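PDB 3IBY: ferrous iron transport protein B from Legionella pneumophila, which probably drives GTP-dependent uptake of ferrous iron across the bacterial inner membrane, the cytosolic piece here carrying its G domain. Local coordinates for residues R126-L139 / Q244-K256. Sequence-based numbering, arbitrary orientation.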
loop_
_atom_site.group_PDB
_atom_site.type_symbol
_atom_site.label_atom_id
_atom_site.label_comp_id
_atom_site.label_asym_id
_atom_site.label_seq_id
_atom_site.Cartn_x
_atom_site.Cartn_y
_atom_site.Cartn_z
ATOM N N ARG A 126 -14.813 -13.864 14.828
ATOM C CA ARG A 126 -15.463 -14.406 13.607
ATOM C C ARG A 126 -14.900 -15.759 13.143
ATOM O O ARG A 126 -15.256 -16.257 12.074
ATOM C CB ARG A 126 -15.391 -13.377 12.479
ATOM C CG ARG A 126 -16.096 -12.087 12.845
ATOM C CD ARG A 126 -15.924 -11.143 11.742
ATOM N NE ARG A 126 -16.507 -9.851 12.018
ATOM C CZ ARG A 126 -16.556 -8.863 11.131
ATOM N NH1 ARG A 126 -16.048 -9.022 9.908
ATOM N NH2 ARG A 126 -17.097 -7.700 11.470
ATOM N N GLY A 127 -14.052 -16.356 13.982
ATOM C CA GLY A 127 -13.388 -17.614 13.683
ATOM C C GLY A 127 -12.436 -17.517 12.511
ATOM O O GLY A 127 -12.314 -18.473 11.759
ATOM N N ILE A 128 -11.785 -16.368 12.338
ATOM C CA ILE A 128 -10.770 -16.190 11.294
ATOM C C ILE A 128 -9.388 -16.362 11.924
ATOM O O ILE A 128 -9.028 -15.689 12.898
ATOM C CB ILE A 128 -10.836 -14.803 10.574
ATOM C CG1 ILE A 128 -12.228 -14.554 9.950
ATOM C CG2 ILE A 128 -9.798 -14.743 9.477
ATOM C CD1 ILE A 128 -12.552 -13.066 9.542
ATOM N N SER A 129 -8.632 -17.279 11.351
ATOM C CA SER A 129 -7.311 -17.599 11.850
ATOM C C SER A 129 -6.323 -17.239 10.777
ATOM O O SER A 129 -6.491 -17.653 9.624
ATOM C CB SER A 129 -7.206 -19.099 12.152
ATOM O OG SER A 129 -6.829 -19.258 13.501
ATOM N N ILE A 130 -5.309 -16.462 11.134
ATOM C CA ILE A 130 -4.294 -16.053 10.178
ATOM C C ILE A 130 -2.944 -16.507 10.722
ATOM O O ILE A 130 -2.603 -16.232 11.880
ATOM C CB ILE A 130 -4.315 -14.522 9.915
ATOM C CG1 ILE A 130 -5.601 -14.127 9.179
ATOM C CG2 ILE A 130 -3.145 -14.093 9.060
ATOM C CD1 ILE A 130 -5.951 -12.678 9.319
ATOM N N ASP A 131 -2.229 -17.262 9.887
ATOM C CA ASP A 131 -0.859 -17.612 10.109
ATOM C C ASP A 131 -0.016 -16.384 9.796
ATOM O O ASP A 131 0.230 -16.073 8.643
ATOM C CB ASP A 131 -0.481 -18.759 9.171
ATOM C CG ASP A 131 0.795 -19.416 9.556
ATOM O OD1 ASP A 131 0.892 -20.632 9.351
ATOM O OD2 ASP A 131 1.702 -18.727 10.061
ATOM N N THR A 132 0.444 -15.696 10.828
ATOM C CA THR A 132 1.214 -14.466 10.685
ATOM C C THR A 132 2.625 -14.671 10.142
ATOM O O THR A 132 3.136 -13.857 9.355
ATOM C CB THR A 132 1.270 -13.770 12.050
ATOM O OG1 THR A 132 0.076 -12.983 12.178
ATOM C CG2 THR A 132 2.574 -12.904 12.240
ATOM N N GLU A 133 3.251 -15.751 10.599
ATOM C CA GLU A 133 4.597 -16.110 10.191
ATOM C C GLU A 133 4.588 -16.479 8.719
ATOM O O GLU A 133 5.552 -16.178 8.019
ATOM C CB GLU A 133 5.162 -17.258 11.049
ATOM C CG GLU A 133 4.952 -17.043 12.596
ATOM C CD GLU A 133 6.036 -17.664 13.498
ATOM O OE1 GLU A 133 6.586 -16.899 14.336
ATOM O OE2 GLU A 133 6.332 -18.895 13.368
ATOM N N LYS A 134 3.499 -17.086 8.241
ATOM C CA LYS A 134 3.430 -17.501 6.836
ATOM C C LYS A 134 3.144 -16.302 5.934
ATOM O O LYS A 134 3.751 -16.158 4.892
ATOM C CB LYS A 134 2.418 -18.639 6.644
ATOM C CG LYS A 134 2.401 -19.314 5.261
ATOM C CD LYS A 134 3.542 -20.310 4.982
ATOM C CE LYS A 134 3.673 -20.600 3.452
ATOM N NZ LYS A 134 4.673 -21.644 3.032
ATOM N N LEU A 135 2.232 -15.441 6.351
ATOM C CA LEU A 135 1.917 -14.203 5.619
ATOM C C LEU A 135 3.168 -13.352 5.434
ATOM O O LEU A 135 3.497 -12.928 4.332
ATOM C CB LEU A 135 0.859 -13.425 6.373
ATOM C CG LEU A 135 0.392 -12.116 5.735
ATOM C CD1 LEU A 135 -0.078 -12.357 4.302
ATOM C CD2 LEU A 135 -0.699 -11.468 6.585
ATOM N N GLU A 136 3.892 -13.168 6.524
ATOM C CA GLU A 136 5.169 -12.472 6.497
ATOM C C GLU A 136 6.177 -13.165 5.573
ATOM O O GLU A 136 6.893 -12.510 4.810
ATOM C CB GLU A 136 5.725 -12.309 7.937
ATOM C CG GLU A 136 7.140 -11.704 8.014
ATOM C CD GLU A 136 7.571 -11.240 9.433
ATOM O OE1 GLU A 136 6.798 -10.611 10.195
ATOM O OE2 GLU A 136 8.741 -11.510 9.774
ATOM N N SER A 137 6.243 -14.483 5.624
ATOM C CA SER A 137 7.195 -15.207 4.778
ATOM C C SER A 137 6.850 -14.964 3.307
ATOM O O SER A 137 7.723 -14.685 2.503
ATOM C CB SER A 137 7.180 -16.699 5.093
ATOM O OG SER A 137 8.173 -17.383 4.328
ATOM N N LEU A 138 5.569 -15.060 2.964
ATOM C CA LEU A 138 5.103 -14.823 1.596
ATOM C C LEU A 138 5.295 -13.373 1.162
ATOM O O LEU A 138 5.870 -13.138 0.110
ATOM C CB LEU A 138 3.625 -15.193 1.440
ATOM C CG LEU A 138 3.308 -16.672 1.472
ATOM C CD1 LEU A 138 1.778 -16.937 1.503
ATOM C CD2 LEU A 138 3.977 -17.332 0.256
ATOM N N LEU A 139 4.815 -12.413 1.957
ATOM C CA LEU A 139 4.841 -10.985 1.559
ATOM C C LEU A 139 6.240 -10.334 1.610
ATOM O O LEU A 139 6.444 -9.232 1.047
ATOM C CB LEU A 139 3.903 -10.134 2.441
ATOM C CG LEU A 139 2.385 -10.338 2.406
ATOM C CD1 LEU A 139 1.679 -9.265 3.229
ATOM C CD2 LEU A 139 1.855 -10.387 0.983
ATOM N N GLN A 244 -5.051 -13.171 -8.456
ATOM C CA GLN A 244 -4.766 -14.627 -8.327
ATOM C C GLN A 244 -3.669 -14.876 -7.288
ATOM O O GLN A 244 -3.784 -15.781 -6.466
ATOM C CB GLN A 244 -4.394 -15.235 -9.660
ATOM C CG GLN A 244 -5.577 -15.632 -10.514
ATOM C CD GLN A 244 -5.109 -16.227 -11.840
ATOM O OE1 GLN A 244 -4.500 -15.517 -12.665
ATOM N NE2 GLN A 244 -5.366 -17.536 -12.051
ATOM N N LYS A 245 -2.648 -14.017 -7.306
ATOM C CA LYS A 245 -1.529 -14.143 -6.411
ATOM C C LYS A 245 -2.019 -13.862 -5.004
ATOM O O LYS A 245 -1.527 -14.431 -4.022
ATOM C CB LYS A 245 -0.426 -13.133 -6.788
ATOM C CG LYS A 245 0.932 -13.270 -5.996
ATOM C CD LYS A 245 1.561 -14.707 -6.122
ATOM C CE LYS A 245 2.903 -14.927 -5.362
ATOM N NZ LYS A 245 3.505 -16.261 -5.694
ATOM N N ILE A 246 -2.971 -12.944 -4.902
ATOM C CA ILE A 246 -3.406 -12.529 -3.597
ATOM C C ILE A 246 -4.314 -13.616 -3.060
ATOM O O ILE A 246 -4.192 -13.962 -1.893
ATOM C CB ILE A 246 -4.134 -11.190 -3.642
ATOM C CG1 ILE A 246 -3.116 -10.093 -3.816
ATOM C CG2 ILE A 246 -4.932 -10.956 -2.394
ATOM C CD1 ILE A 246 -3.769 -8.829 -4.255
ATOM N N HIS A 247 -5.230 -14.118 -3.906
ATOM C CA HIS A 247 -6.125 -15.233 -3.539
ATOM C C HIS A 247 -5.263 -16.414 -3.122
ATOM O O HIS A 247 -5.504 -17.038 -2.128
ATOM C CB HIS A 247 -7.051 -15.636 -4.696
ATOM C CG HIS A 247 -8.029 -16.726 -4.358
ATOM N ND1 HIS A 247 -9.268 -16.477 -3.801
ATOM C CD2 HIS A 247 -7.965 -18.071 -4.536
ATOM C CE1 HIS A 247 -9.914 -17.619 -3.633
ATOM N NE2 HIS A 247 -9.149 -18.602 -4.077
ATOM N N GLU A 248 -4.213 -16.666 -3.856
ATOM C CA GLU A 248 -3.348 -17.762 -3.498
ATOM C C GLU A 248 -2.672 -17.528 -2.132
ATOM O O GLU A 248 -2.592 -18.447 -1.343
ATOM C CB GLU A 248 -2.377 -18.105 -4.663
ATOM C CG GLU A 248 -0.945 -18.404 -4.304
ATOM C CD GLU A 248 -0.046 -18.492 -5.546
ATOM O OE1 GLU A 248 1.188 -18.557 -5.351
ATOM O OE2 GLU A 248 -0.562 -18.470 -6.706
ATOM N N ILE A 249 -2.243 -16.316 -1.822
ATOM C CA ILE A 249 -1.633 -16.061 -0.504
ATOM C C ILE A 249 -2.638 -16.224 0.621
ATOM O O ILE A 249 -2.288 -16.694 1.712
ATOM C CB ILE A 249 -1.017 -14.633 -0.402
ATOM C CG1 ILE A 249 0.326 -14.598 -1.119
ATOM C CG2 ILE A 249 -0.849 -14.173 1.072
ATOM C CD1 ILE A 249 0.622 -13.251 -1.743
ATOM N N VAL A 250 -3.885 -15.832 0.364
ATOM C CA VAL A 250 -4.927 -15.888 1.388
ATOM C C VAL A 250 -5.222 -17.350 1.716
ATOM O O VAL A 250 -5.206 -17.749 2.882
ATOM C CB VAL A 250 -6.195 -15.099 0.964
ATOM C CG1 VAL A 250 -7.314 -15.340 1.927
ATOM C CG2 VAL A 250 -5.916 -13.578 0.914
ATOM N N THR A 251 -5.409 -18.160 0.681
ATOM C CA THR A 251 -5.643 -19.611 0.837
ATOM C C THR A 251 -4.508 -20.371 1.615
ATOM O O THR A 251 -4.756 -21.376 2.241
ATOM C CB THR A 251 -5.926 -20.262 -0.553
ATOM O OG1 THR A 251 -4.981 -19.770 -1.498
ATOM C CG2 THR A 251 -7.312 -19.889 -1.093
ATOM N N LEU A 252 -3.282 -19.869 1.592
ATOM C CA LEU A 252 -2.166 -20.425 2.379
ATOM C C LEU A 252 -2.132 -19.963 3.854
ATOM O O LEU A 252 -1.533 -20.606 4.713
ATOM C CB LEU A 252 -0.834 -20.030 1.719
ATOM C CG LEU A 252 -0.521 -20.630 0.342
ATOM C CD1 LEU A 252 0.598 -19.891 -0.352
ATOM C CD2 LEU A 252 -0.176 -22.083 0.503
ATOM N N VAL A 253 -2.767 -18.843 4.144
ATOM C CA VAL A 253 -2.557 -18.179 5.415
ATOM C C VAL A 253 -3.835 -18.110 6.258
ATOM O O VAL A 253 -3.781 -18.012 7.487
ATOM C CB VAL A 253 -1.967 -16.755 5.174
ATOM C CG1 VAL A 253 -2.534 -15.743 6.176
ATOM C CG2 VAL A 253 -0.438 -16.798 5.206
ATOM N N GLN A 254 -4.983 -18.193 5.615
ATOM C CA GLN A 254 -6.221 -17.925 6.303
ATOM C C GLN A 254 -7.133 -19.116 6.183
ATOM O O GLN A 254 -7.375 -19.579 5.072
ATOM C CB GLN A 254 -6.869 -16.728 5.653
ATOM C CG GLN A 254 -8.265 -16.424 6.084
ATOM C CD GLN A 254 -8.563 -14.961 5.818
ATOM O OE1 GLN A 254 -9.248 -14.609 4.867
ATOM N NE2 GLN A 254 -7.982 -14.099 6.627
ATOM N N LYS A 255 -7.640 -19.607 7.309
ATOM C CA LYS A 255 -8.734 -20.560 7.269
ATOM C C LYS A 255 -10.015 -19.981 7.885
ATOM O O LYS A 255 -9.983 -19.245 8.889
ATOM C CB LYS A 255 -8.365 -21.915 7.895
ATOM C CG LYS A 255 -7.121 -21.924 8.776
ATOM C CD LYS A 255 -6.862 -23.338 9.344
ATOM C CE LYS A 255 -6.896 -23.345 10.862
ATOM N NZ LYS A 255 -5.738 -22.584 11.347
ATOM N N LYS A 256 -11.127 -20.334 7.227
ATOM C CA LYS A 256 -12.499 -19.976 7.615
ATOM C C LYS A 256 -12.697 -18.458 7.641
ATOM O O LYS A 256 -12.079 -17.724 6.858
ATOM C CB LYS A 256 -12.883 -20.625 8.950
ATOM C CG LYS A 256 -12.619 -22.147 9.014
ATOM C CD LYS A 256 -13.908 -22.998 9.007
ATOM C CE LYS A 256 -14.420 -23.279 7.593
ATOM N NZ LYS A 256 -15.401 -24.406 7.618
ATOM O OXT LYS A 256 -13.491 -17.943 8.435
#
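Val253 O takes the N-H of Asp131 in its carbonyl plane, a nearly straight bond (3.0 Å, N-H...O 170°), and Ile130 CA adds a CH...O contact to the same oxygen. Two residues away on each segment, Lys255 N donates to Ser129 O at 3.2 Å, while the return bond from Ser129 N to Lys255 O is weak. These bonds make a two-stranded antiparallel sheet of 129-130 and 254-255. On their shared face, the Ile130 and Gln254 side chains lie alongside, pointing the same way; Gln254, with CG anti to its backbone N (chi1 171°), brings NE2 to 3.5 Å from Ile130 CG1 and also against Ile128 CG2.

Past the sheet, helix 132-139 and helical residues 244-253 run roughly antiparallel, their axes at 152°. Val253 spreads its methyls, CG1 meeting Ile130 CG2 and CG2 against Leu135 CB (3.8 Å). Leu138 CD1 rests on both Leu252 CD1 (3.7 Å) and Ile249 CG1, and the Leu135 and Ile249 side chains cross at about a right angle, touching through CD1 and CG2. Main-chain amides and carbonyls thus make the polar links and aliphatic groups the rest, joining the end of this cytosolic fragment to the G domain.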